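Local coordinates for protein OLD nuclease (Thermus scotoductus, PDB 6P74) that degrades linear and supercoiled double-stranded DNA from 5' to 3', nicks and linearizes circular DNA, and hydrolyses ATP in a DNA-stimulated manner, at residues R4-N9 with E71-F76; R11-I16 with T35-A40; D42-D47 with T88-T93. All coordinates share one frame; numbering follows the deposited sequence.

Overall arrangement
All three contacts lie in the N-terminal part of the ATPase domain and meet round one antiparallel sheet and helix 34-45. Contact 1 pairs strands 2-10 and 70-76 of that sheet. Contact 2 sets the start of the helix against strand 13-19 and the turn before it, and contact 3 sets its end against strand 85-97. The centre of contact 1 is about 9 Å from that of contact 2 and about 8 Å from that of contact 3; the latter two are about 13 Å apart. Along the chain, contact 2 falls wholly between the partners of contact 1, whereas contacts 1 and 3 interleave. That helix, from the probable ATP site onward, thus packs on this sheet.

Contact 1. Residues R4-N9 with E71-F76; sequences RLQVKN and EITVHF
Arg4 and His75 sit side by side on neighbouring strands, their side chains pointing the same way, at one end of the antiparallel pairing of strands 2-10 and 70-76 in the sheet of the ATPase domain. The aliphatic part of Arg4 runs over the imidazole: CD is 4.1 Å from the centre of the His75 ring, close to its normal, a CH-pi contact. Arg4 CG, anti to the backbone N (chi1 172°), comes to 3.8 Å from His75 CD2; the chain beyond it is extended as far as NE, and the guanidinium ends almost parallel to that ring, 8° between the planes. A salt bridge to Asp17 of strand 13-19 holds the guanidinium at NH2.

Gln6 grips the ring from its edge. His75 NE2 donates a hydrogen bond to Gln6 OE1, 2.7 Å away; the oxygen lies in the imidazole plane, but the nitrogen sits above the plane of the amide carbonyl. Gln6 OE1 also rests against Thr73 CG2, and the same pair of residues is joined through the backbone by Gln6 N to Thr73 O and Thr73 N to Gln6 O.

At the other end Glu71 forms a hydrogen-bonded pair with Lys8: Lys8 N to Glu71 O is 2.8 Å and Glu71 N to Lys8 O is 2.9 Å. Their CB atoms touch, but the charged ends do not meet, Lys8 NZ standing 5.5 Å from Glu71 OE1; the carboxylate has a long, weak ion pair with Arg91.

Leu5, Val7, Ile72 and Val74 occupy the other face, the apolar one, and members of this group pack on helix 34-45. There Leu5 CD1 lies 3.7 Å from Ile72 CG2 and 4.0 Å from Val74 CG2.

Contact 2. Residues R11-I16 with T35-A40; sequences RCLEDI and TTILRA. With SO4 (sulfate ion), chain D.
Leu13 and Thr36 make the tight part of this contact, the two side chains lying alongside one another and pointing opposite ways, with Leu13 CD1 3.5 Å from Thr36 CG2. Past the corner at Glu14 and Asp15, Ile16 comes across Ile37 at a slant and brings its CD1 to 3.8 Å from Ile37 CG1, while Leu13 CD1 touches the same CG1 from 4.0 Å. Cys12 comes in beside them: SG lies between the backbone N and the carbonyl carbon (chi1 56°), which sets it 3.8 Å from Thr36 OG1.

Helix 34-45 is the one that follows the P-loop (Walker A), and Thr35, near its start, probably binds ATP. A sulfate, hydrogen-bonded to Gly31 N and Gly33 N, sits in that loop, probably where a nucleotide phosphate would lie; its exact placement near Thr35 is doubtful.

The other side is looser and partly exposed. Arg11 reaches Thr36 through a water, NH1 donating to it at 2.8 Å and Thr36 OG1 lying 2.9 Å from it. Two like charges come near each other here, Arg11 NH1 and Arg39 NE being 4.4 Å apart, but each arginine has its own acid, Asp60 for Arg11 and Glu276 for Arg39.

Contact 3. Residues D42-D47 with T88-T93; sequences DLVLGD and TAFRLT
The shortest polar bond here, from Gly46 N to Asp42 O at 2.7 Å, closes the last turn of helix 34-45, the turn whose Val44 and Leu45 press on Phe90 and Leu92 of strand 85-97. Gly46 then leaves the helical conformation. A second polar atom at this helix end, Val44 O, is held by Arg130 NE. No hydrogen bond runs between the two segments, and the joint rests on apolar side-chain packing.

Val44 is its centre, with one methyl for each strand residue. CG1 meets Phe90 CB at 4.0 Å, and CG2 meets Leu92 at CB and CD2. CG1 is anti to the backbone N (chi1 -173°) and CG2 anti to the carbonyl carbon, an arrangement that spreads the two branches over neighbouring inward-facing positions of the strand. Val44 and Leu92 interdigitate, each directed toward the other's backbone; their CA atoms are 6.6 Å apart. Leu43 adds a looser touch, its CB 4.2 Å from Leu92 CD2.

The Leu45 and Phe90 side chains stand at about a right angle, and Leu45 CD2 meets the ring at its edge, in the ring plane, 3.7 Å from Phe90 CD2 and 3.9 Å from Phe90 CE2. Phe90 also makes an edge-to-face contact with Phe76 on the adjoining strand, and Leu105 touches both Phe90 and Val44. Arg91, between the two apolar residues, turns away and pairs with Glu106. Earlier in the strand, Thr88 and Ala89 together lie opposite the single residue Leu108, a classic beta bulge.

Alternate residues of the strand thus meet the apolar side of the helix, the packing of the P-loop helix against the antiparallel sheet that belongs to ABC-type ATPase domains.

Contact 1. Residues R4-N9 with E71-F76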
loop_
_atom_site.group_PDB
_atom_site.type_symbol
_atom_site.label_atom_id
_atom_site.label_comp_id
_atom_site.label_asym_id
_atom_site.label_seq_id
_atom_site.Cartn_x
_atom_site.Cartn_y
_atom_site.Cartn_z
ATOM N N ARG A 4 1.382 -19.317 15.430
ATOM C CA ARG A 4 2.744 -19.182 14.956
ATOM C C ARG A 4 2.642 -18.637 13.549
ATOM O O ARG A 4 1.644 -18.884 12.862
ATOM C CB ARG A 4 3.479 -20.520 15.071
ATOM C CG ARG A 4 4.840 -20.566 14.454
ATOM C CD ARG A 4 5.444 -21.930 14.707
ATOM N NE ARG A 4 6.724 -22.116 14.022
ATOM C CZ ARG A 4 7.280 -23.302 13.781
ATOM N NH1 ARG A 4 6.668 -24.417 14.164
ATOM N NH2 ARG A 4 8.445 -23.377 13.149
ATOM N N LEU A 5 3.650 -17.863 13.149
ATOM C CA LEU A 5 3.732 -17.291 11.814
ATOM C C LEU A 5 5.149 -17.513 11.307
ATOM O O LEU A 5 6.113 -17.229 12.024
ATOM C CB LEU A 5 3.392 -15.801 11.776
ATOM C CG LEU A 5 3.721 -15.082 10.463
ATOM C CD1 LEU A 5 2.730 -15.471 9.401
ATOM C CD2 LEU A 5 3.704 -13.596 10.669
ATOM N N GLN A 6 5.282 -18.013 10.081
ATOM C CA GLN A 6 6.581 -18.111 9.422
ATOM C C GLN A 6 6.515 -17.367 8.101
ATOM O O GLN A 6 5.560 -17.534 7.337
ATOM C CB GLN A 6 7.002 -19.555 9.193
ATOM C CG GLN A 6 7.339 -20.280 10.472
ATOM C CD GLN A 6 7.275 -21.794 10.332
ATOM O OE1 GLN A 6 6.215 -22.372 10.048
ATOM N NE2 GLN A 6 8.413 -22.448 10.533
ATOM N N VAL A 7 7.513 -16.527 7.844
ATOM C CA VAL A 7 7.550 -15.742 6.623
ATOM C C VAL A 7 8.940 -15.847 6.023
ATOM O O VAL A 7 9.941 -15.645 6.718
ATOM C CB VAL A 7 7.175 -14.273 6.883
ATOM C CG1 VAL A 7 7.139 -13.503 5.586
ATOM C CG2 VAL A 7 5.830 -14.196 7.567
ATOM N N LYS A 8 9.005 -16.171 4.737
ATOM C CA LYS A 8 10.273 -16.274 4.033
ATOM C C LYS A 8 10.164 -15.499 2.735
ATOM O O LYS A 8 9.307 -15.803 1.898
ATOM C CB LYS A 8 10.645 -17.736 3.753
ATOM C CG LYS A 8 10.778 -18.602 4.991
ATOM C CD LYS A 8 11.377 -19.964 4.648
ATOM C CE LYS A 8 11.765 -20.735 5.911
ATOM N NZ LYS A 8 12.935 -21.649 5.706
ATOM N N ASN A 9 11.020 -14.491 2.575
ATOM C CA ASN A 9 11.221 -13.810 1.303
ATOM C C ASN A 9 10.085 -12.859 0.936
ATOM O O ASN A 9 9.916 -12.515 -0.248
ATOM C CB ASN A 9 11.448 -14.832 0.180
ATOM C CG ASN A 9 12.732 -15.623 0.371
ATOM O OD1 ASN A 9 13.768 -15.062 0.724
ATOM N ND2 ASN A 9 12.668 -16.928 0.148
ATOM N N GLU A 71 7.036 -17.419 1.004
ATOM C CA GLU A 71 6.420 -18.482 1.800
ATOM C C GLU A 71 5.858 -17.885 3.084
ATOM O O GLU A 71 6.619 -17.374 3.906
ATOM C CB GLU A 71 7.441 -19.565 2.147
ATOM C CG GLU A 71 7.356 -20.838 1.371
ATOM C CD GLU A 71 8.269 -21.897 1.961
ATOM O OE1 GLU A 71 9.421 -22.037 1.493
ATOM O OE2 GLU A 71 7.840 -22.571 2.920
ATOM N N ILE A 72 4.547 -17.977 3.282
ATOM C CA ILE A 72 3.931 -17.567 4.536
ATOM C C ILE A 72 3.165 -18.753 5.111
ATOM O O ILE A 72 2.237 -19.269 4.478
ATOM C CB ILE A 72 3.011 -16.355 4.353
ATOM C CG1 ILE A 72 3.784 -15.211 3.707
ATOM C CG2 ILE A 72 2.482 -15.926 5.688
ATOM C CD1 ILE A 72 2.911 -14.165 3.086
ATOM N N THR A 73 3.540 -19.170 6.319
ATOM C CA THR A 73 2.903 -20.293 6.996
ATOM C C THR A 73 2.236 -19.794 8.274
ATOM O O THR A 73 2.902 -19.203 9.130
ATOM C CB THR A 73 3.931 -21.389 7.315
ATOM O OG1 THR A 73 4.586 -21.811 6.114
ATOM C CG2 THR A 73 3.254 -22.585 7.959
ATOM N N VAL A 74 0.933 -20.031 8.413
ATOM C CA VAL A 74 0.212 -19.665 9.629
ATOM C C VAL A 74 -0.268 -20.935 10.316
ATOM O O VAL A 74 -0.963 -21.753 9.705
ATOM C CB VAL A 74 -0.966 -18.731 9.338
ATOM C CG1 VAL A 74 -1.508 -18.192 10.635
ATOM C CG2 VAL A 74 -0.528 -17.606 8.434
ATOM N N HIS A 75 0.100 -21.101 11.581
ATOM C CA HIS A 75 -0.308 -22.238 12.392
ATOM C C HIS A 75 -1.425 -21.835 13.344
ATOM O O HIS A 75 -1.469 -20.705 13.836
ATOM C CB HIS A 75 0.856 -22.787 13.212
ATOM C CG HIS A 75 2.057 -23.156 12.404
ATOM N ND1 HIS A 75 2.506 -24.455 12.291
ATOM C CD2 HIS A 75 2.923 -22.394 11.695
ATOM C CE1 HIS A 75 3.597 -24.477 11.547
ATOM N NE2 HIS A 75 3.871 -23.240 11.171
ATOM N N PHE A 76 -2.324 -22.776 13.618
ATOM C CA PHE A 76 -3.442 -22.460 14.489
ATOM C C PHE A 76 -3.856 -23.685 15.293
ATOM O O PHE A 76 -3.392 -24.803 15.068
ATOM C CB PHE A 76 -4.614 -21.911 13.685
ATOM C CG PHE A 76 -5.043 -22.815 12.574
ATOM C CD1 PHE A 76 -5.783 -23.953 12.838
ATOM C CD2 PHE A 76 -4.699 -22.534 11.266
ATOM C CE1 PHE A 76 -6.172 -24.790 11.821
ATOM C CE2 PHE A 76 -5.084 -23.359 10.252
ATOM C CZ PHE A 76 -5.826 -24.491 10.529
#

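Contact 2. Residues R11-I16 with T35-A40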
loop_
_atom_site.group_PDB
_atom_site.type_symbol
_atom_site.label_atom_id
_atom_site.label_comp_id
_atom_site.label_asym_id
_atom_site.label_seq_id
_atom_site.Cartn_x
_atom_site.Cartn_y
_atom_site.Cartn_z
ATOM N N ARG A 11 8.689 -9.207 1.051
ATOM C CA ARG A 11 9.113 -7.823 1.259
ATOM C C ARG A 11 10.400 -7.767 2.077
ATOM O O ARG A 11 11.420 -8.335 1.668
ATOM C CB ARG A 11 7.981 -7.015 1.903
ATOM C CG ARG A 11 6.852 -6.737 0.914
ATOM C CD ARG A 11 5.573 -6.248 1.575
ATOM N NE ARG A 11 4.410 -6.432 0.697
ATOM C CZ ARG A 11 3.199 -5.930 0.932
ATOM N NH1 ARG A 11 2.976 -5.193 2.017
ATOM N NH2 ARG A 11 2.206 -6.155 0.078
ATOM N N CYS A 12 10.379 -7.099 3.227
ATOM C CA CYS A 12 11.590 -6.996 4.033
ATOM C C CYS A 12 11.840 -8.221 4.908
ATOM O O CYS A 12 12.906 -8.298 5.533
ATOM C CB CYS A 12 11.549 -5.727 4.897
ATOM S SG CYS A 12 10.115 -5.559 5.996
ATOM N N LEU A 13 10.914 -9.187 4.953
ATOM C CA LEU A 13 11.009 -10.331 5.865
ATOM C C LEU A 13 11.707 -11.475 5.145
ATOM O O LEU A 13 11.075 -12.301 4.482
ATOM C CB LEU A 13 9.628 -10.747 6.361
ATOM C CG LEU A 13 8.777 -9.658 7.023
ATOM C CD1 LEU A 13 7.444 -10.214 7.495
ATOM C CD2 LEU A 13 9.536 -9.026 8.178
ATOM N N GLU A 14 13.031 -11.547 5.295
ATOM C CA GLU A 14 13.779 -12.616 4.643
ATOM C C GLU A 14 13.441 -13.966 5.255
ATOM O O GLU A 14 13.135 -14.926 4.532
ATOM C CB GLU A 14 15.275 -12.349 4.727
ATOM C CG GLU A 14 16.122 -13.516 4.256
ATOM C CD GLU A 14 17.511 -13.099 3.809
ATOM O OE1 GLU A 14 17.965 -13.614 2.765
ATOM O OE2 GLU A 14 18.148 -12.262 4.489
ATOM N N ASP A 15 13.466 -14.052 6.583
ATOM C CA ASP A 15 13.173 -15.302 7.282
ATOM C C ASP A 15 12.775 -14.803 8.668
ATOM O O ASP A 15 13.480 -13.973 9.253
ATOM C CB ASP A 15 14.350 -16.268 7.166
ATOM C CG ASP A 15 14.054 -17.628 7.785
ATOM O OD1 ASP A 15 13.128 -17.726 8.614
ATOM O OD2 ASP A 15 14.746 -18.610 7.439
ATOM N N ILE A 16 11.658 -15.307 9.196
ATOM C CA ILE A 16 11.203 -14.928 10.527
ATOM C C ILE A 16 10.257 -16.030 10.969
ATOM O O ILE A 16 9.585 -16.678 10.162
ATOM C CB ILE A 16 10.521 -13.556 10.737
ATOM C CG1 ILE A 16 9.323 -13.442 9.802
ATOM C CG2 ILE A 16 11.523 -12.428 10.509
ATOM C CD1 ILE A 16 8.207 -12.574 10.328
ATOM N N THR A 35 4.633 -3.786 10.351
ATOM C CA THR A 35 3.396 -3.829 9.582
ATOM C C THR A 35 3.411 -4.974 8.574
ATOM O O THR A 35 2.359 -5.548 8.268
ATOM C CB THR A 35 3.182 -2.479 8.890
ATOM O OG1 THR A 35 3.034 -1.460 9.886
ATOM C CG2 THR A 35 1.943 -2.498 8.021
ATOM N N THR A 36 4.595 -5.332 8.075
ATOM C CA THR A 36 4.700 -6.414 7.107
ATOM C C THR A 36 4.332 -7.756 7.734
ATOM O O THR A 36 3.736 -8.611 7.071
ATOM C CB THR A 36 6.113 -6.425 6.522
ATOM O OG1 THR A 36 6.375 -5.154 5.895
ATOM C CG2 THR A 36 6.280 -7.543 5.500
ATOM N N ILE A 37 4.659 -7.957 9.014
ATOM C CA ILE A 37 4.153 -9.132 9.718
ATOM C C ILE A 37 2.630 -9.168 9.654
ATOM O O ILE A 37 2.031 -10.190 9.301
ATOM C CB ILE A 37 4.656 -9.158 11.173
ATOM C CG1 ILE A 37 6.154 -9.485 11.213
ATOM C CG2 ILE A 37 3.850 -10.163 12.005
ATOM C CD1 ILE A 37 6.785 -9.356 12.585
ATOM N N LEU A 38 1.976 -8.054 9.993
ATOM C CA LEU A 38 0.519 -8.046 9.975
ATOM C C LEU A 38 -0.023 -8.308 8.572
ATOM O O LEU A 38 -0.998 -9.059 8.412
ATOM C CB LEU A 38 -0.017 -6.727 10.507
ATOM C CG LEU A 38 0.385 -6.380 11.934
ATOM C CD1 LEU A 38 -0.416 -5.186 12.395
ATOM C CD2 LEU A 38 0.156 -7.574 12.844
ATOM N N ARG A 39 0.577 -7.688 7.541
ATOM C CA ARG A 39 0.063 -7.880 6.183
ATOM C C ARG A 39 0.208 -9.336 5.734
ATOM O O ARG A 39 -0.659 -9.863 5.024
ATOM C CB ARG A 39 0.762 -6.936 5.206
ATOM C CG ARG A 39 0.657 -5.457 5.591
ATOM C CD ARG A 39 -0.692 -4.813 5.240
ATOM N NE ARG A 39 -0.525 -3.750 4.246
ATOM C CZ ARG A 39 -0.179 -2.493 4.525
ATOM N NH1 ARG A 39 0.029 -2.111 5.779
ATOM N NH2 ARG A 39 -0.042 -1.613 3.541
ATOM N N ALA A 40 1.284 -10.007 6.157
ATOM C CA ALA A 40 1.471 -11.402 5.792
ATOM C C ALA A 40 0.346 -12.273 6.341
ATOM O O ALA A 40 -0.153 -13.170 5.645
ATOM C CB ALA A 40 2.830 -11.902 6.286
HETATM S S SO4 D . 6.614 -1.559 9.083
HETATM O O1 SO4 D . 7.881 -2.094 9.565
HETATM O O2 SO4 D . 5.589 -1.781 10.094
HETATM O O3 SO4 D . 6.748 -0.127 8.850
HETATM O O4 SO4 D . 6.241 -2.222 7.838
HETATM O O HOH W 1 4.175 -4.240 4.321
#

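Contact 3. Residues D42-D47 with T88-T93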
loop_
_atom_site.group_PDB
_atom_site.type_symbol
_atom_site.label_atom_id
_atom_site.label_comp_id
_atom_site.label_asym_id
_atom_site.label_seq_id
_atom_site.Cartn_x
_atom_site.Cartn_y
_atom_site.Cartn_z
ATOM N N ASP A 42 -2.658 -11.244 6.960
ATOM C CA ASP A 42 -3.871 -10.897 6.236
ATOM C C ASP A 42 -3.925 -11.525 4.845
ATOM O O ASP A 42 -5.018 -11.786 4.335
ATOM C CB ASP A 42 -3.992 -9.391 6.117
ATOM C CG ASP A 42 -5.355 -8.975 5.653
ATOM O OD1 ASP A 42 -6.313 -9.231 6.415
ATOM O OD2 ASP A 42 -5.477 -8.417 4.537
ATOM N N LEU A 43 -2.767 -11.723 4.205
ATOM C CA LEU A 43 -2.714 -12.366 2.896
ATOM C C LEU A 43 -3.313 -13.758 2.949
ATOM O O LEU A 43 -4.033 -14.172 2.032
ATOM C CB LEU A 43 -1.265 -12.460 2.423
ATOM C CG LEU A 43 -0.802 -11.388 1.459
ATOM C CD1 LEU A 43 0.645 -11.613 1.067
ATOM C CD2 LEU A 43 -1.705 -11.474 0.273
ATOM N N VAL A 44 -2.997 -14.505 4.005
ATOM C CA VAL A 44 -3.441 -15.886 4.114
ATOM C C VAL A 44 -4.865 -15.969 4.645
ATOM O O VAL A 44 -5.656 -16.814 4.204
ATOM C CB VAL A 44 -2.461 -16.660 5.005
ATOM C CG1 VAL A 44 -2.807 -18.147 5.008
ATOM C CG2 VAL A 44 -1.053 -16.417 4.523
ATOM N N LEU A 45 -5.218 -15.094 5.592
ATOM C CA LEU A 45 -6.431 -15.249 6.388
ATOM C C LEU A 45 -7.374 -14.061 6.336
ATOM O O LEU A 45 -8.383 -14.071 7.050
ATOM C CB LEU A 45 -6.070 -15.544 7.849
ATOM C CG LEU A 45 -5.263 -16.832 8.041
ATOM C CD1 LEU A 45 -4.854 -16.969 9.490
ATOM C CD2 LEU A 45 -6.059 -18.070 7.540
ATOM N N GLY A 46 -7.071 -13.039 5.538
ATOM C CA GLY A 46 -7.976 -11.929 5.340
ATOM C C GLY A 46 -9.153 -12.364 4.491
ATOM O O GLY A 46 -9.306 -13.535 4.141
ATOM N N ASP A 47 -10.002 -11.400 4.146
ATOM C CA ASP A 47 -11.257 -11.756 3.505
ATOM C C ASP A 47 -11.166 -11.803 1.975
ATOM O O ASP A 47 -12.203 -11.860 1.311
ATOM C CB ASP A 47 -12.373 -10.814 3.967
ATOM C CG ASP A 47 -11.942 -9.373 4.001
ATOM O OD1 ASP A 47 -10.904 -9.062 3.381
ATOM O OD2 ASP A 47 -12.633 -8.560 4.658
ATOM N N THR A 88 -3.602 -28.171 10.786
ATOM C CA THR A 88 -3.183 -27.251 11.838
ATOM C C THR A 88 -2.440 -26.031 11.300
ATOM O O THR A 88 -1.905 -25.247 12.095
ATOM C CB THR A 88 -2.313 -27.983 12.873
ATOM O OG1 THR A 88 -1.006 -28.214 12.335
ATOM C CG2 THR A 88 -2.940 -29.331 13.242
ATOM N N ALA A 89 -2.392 -25.841 9.982
ATOM C CA ALA A 89 -1.667 -24.704 9.430
ATOM C C ALA A 89 -1.936 -24.613 7.939
ATOM O O ALA A 89 -2.300 -25.596 7.297
ATOM C CB ALA A 89 -0.159 -24.808 9.685
ATOM N N PHE A 90 -1.754 -23.409 7.405
ATOM C CA PHE A 90 -1.812 -23.133 5.981
ATOM C C PHE A 90 -0.469 -22.574 5.542
ATOM O O PHE A 90 0.160 -21.818 6.289
ATOM C CB PHE A 90 -2.907 -22.127 5.661
ATOM C CG PHE A 90 -4.258 -22.527 6.135
ATOM C CD1 PHE A 90 -4.647 -23.864 6.123
ATOM C CD2 PHE A 90 -5.165 -21.570 6.548
ATOM C CE1 PHE A 90 -5.912 -24.240 6.538
ATOM C CE2 PHE A 90 -6.444 -21.934 6.964
ATOM C CZ PHE A 90 -6.814 -23.264 6.968
ATOM N N ARG A 91 -0.025 -22.944 4.337
ATOM C CA ARG A 91 1.222 -22.430 3.775
ATOM C C ARG A 91 0.937 -21.804 2.420
ATOM O O ARG A 91 0.523 -22.501 1.488
ATOM C CB ARG A 91 2.296 -23.509 3.628
ATOM C CG ARG A 91 3.602 -22.910 3.142
ATOM C CD ARG A 91 4.511 -23.905 2.474
ATOM N NE ARG A 91 5.035 -24.882 3.416
ATOM C CZ ARG A 91 4.954 -26.198 3.243
ATOM N NH1 ARG A 91 4.375 -26.690 2.151
ATOM N NH2 ARG A 91 5.463 -27.022 4.152
ATOM N N LEU A 92 1.170 -20.493 2.313
ATOM C CA LEU A 92 0.938 -19.750 1.084
ATOM C C LEU A 92 2.281 -19.536 0.402
ATOM O O LEU A 92 3.200 -18.963 0.999
ATOM C CB LEU A 92 0.247 -18.412 1.358
ATOM C CG LEU A 92 -0.087 -17.546 0.132
ATOM C CD1 LEU A 92 -1.062 -18.251 -0.768
ATOM C CD2 LEU A 92 -0.653 -16.189 0.549
ATOM N N THR A 93 2.402 -20.020 -0.828
ATOM C CA THR A 93 3.633 -19.891 -1.588
ATOM C C THR A 93 3.354 -19.076 -2.840
ATOM O O THR A 93 2.310 -19.237 -3.476
ATOM C CB THR A 93 4.214 -21.261 -1.977
ATOM O OG1 THR A 93 4.356 -22.085 -0.812
ATOM C CG2 THR A 93 5.573 -21.088 -2.625
#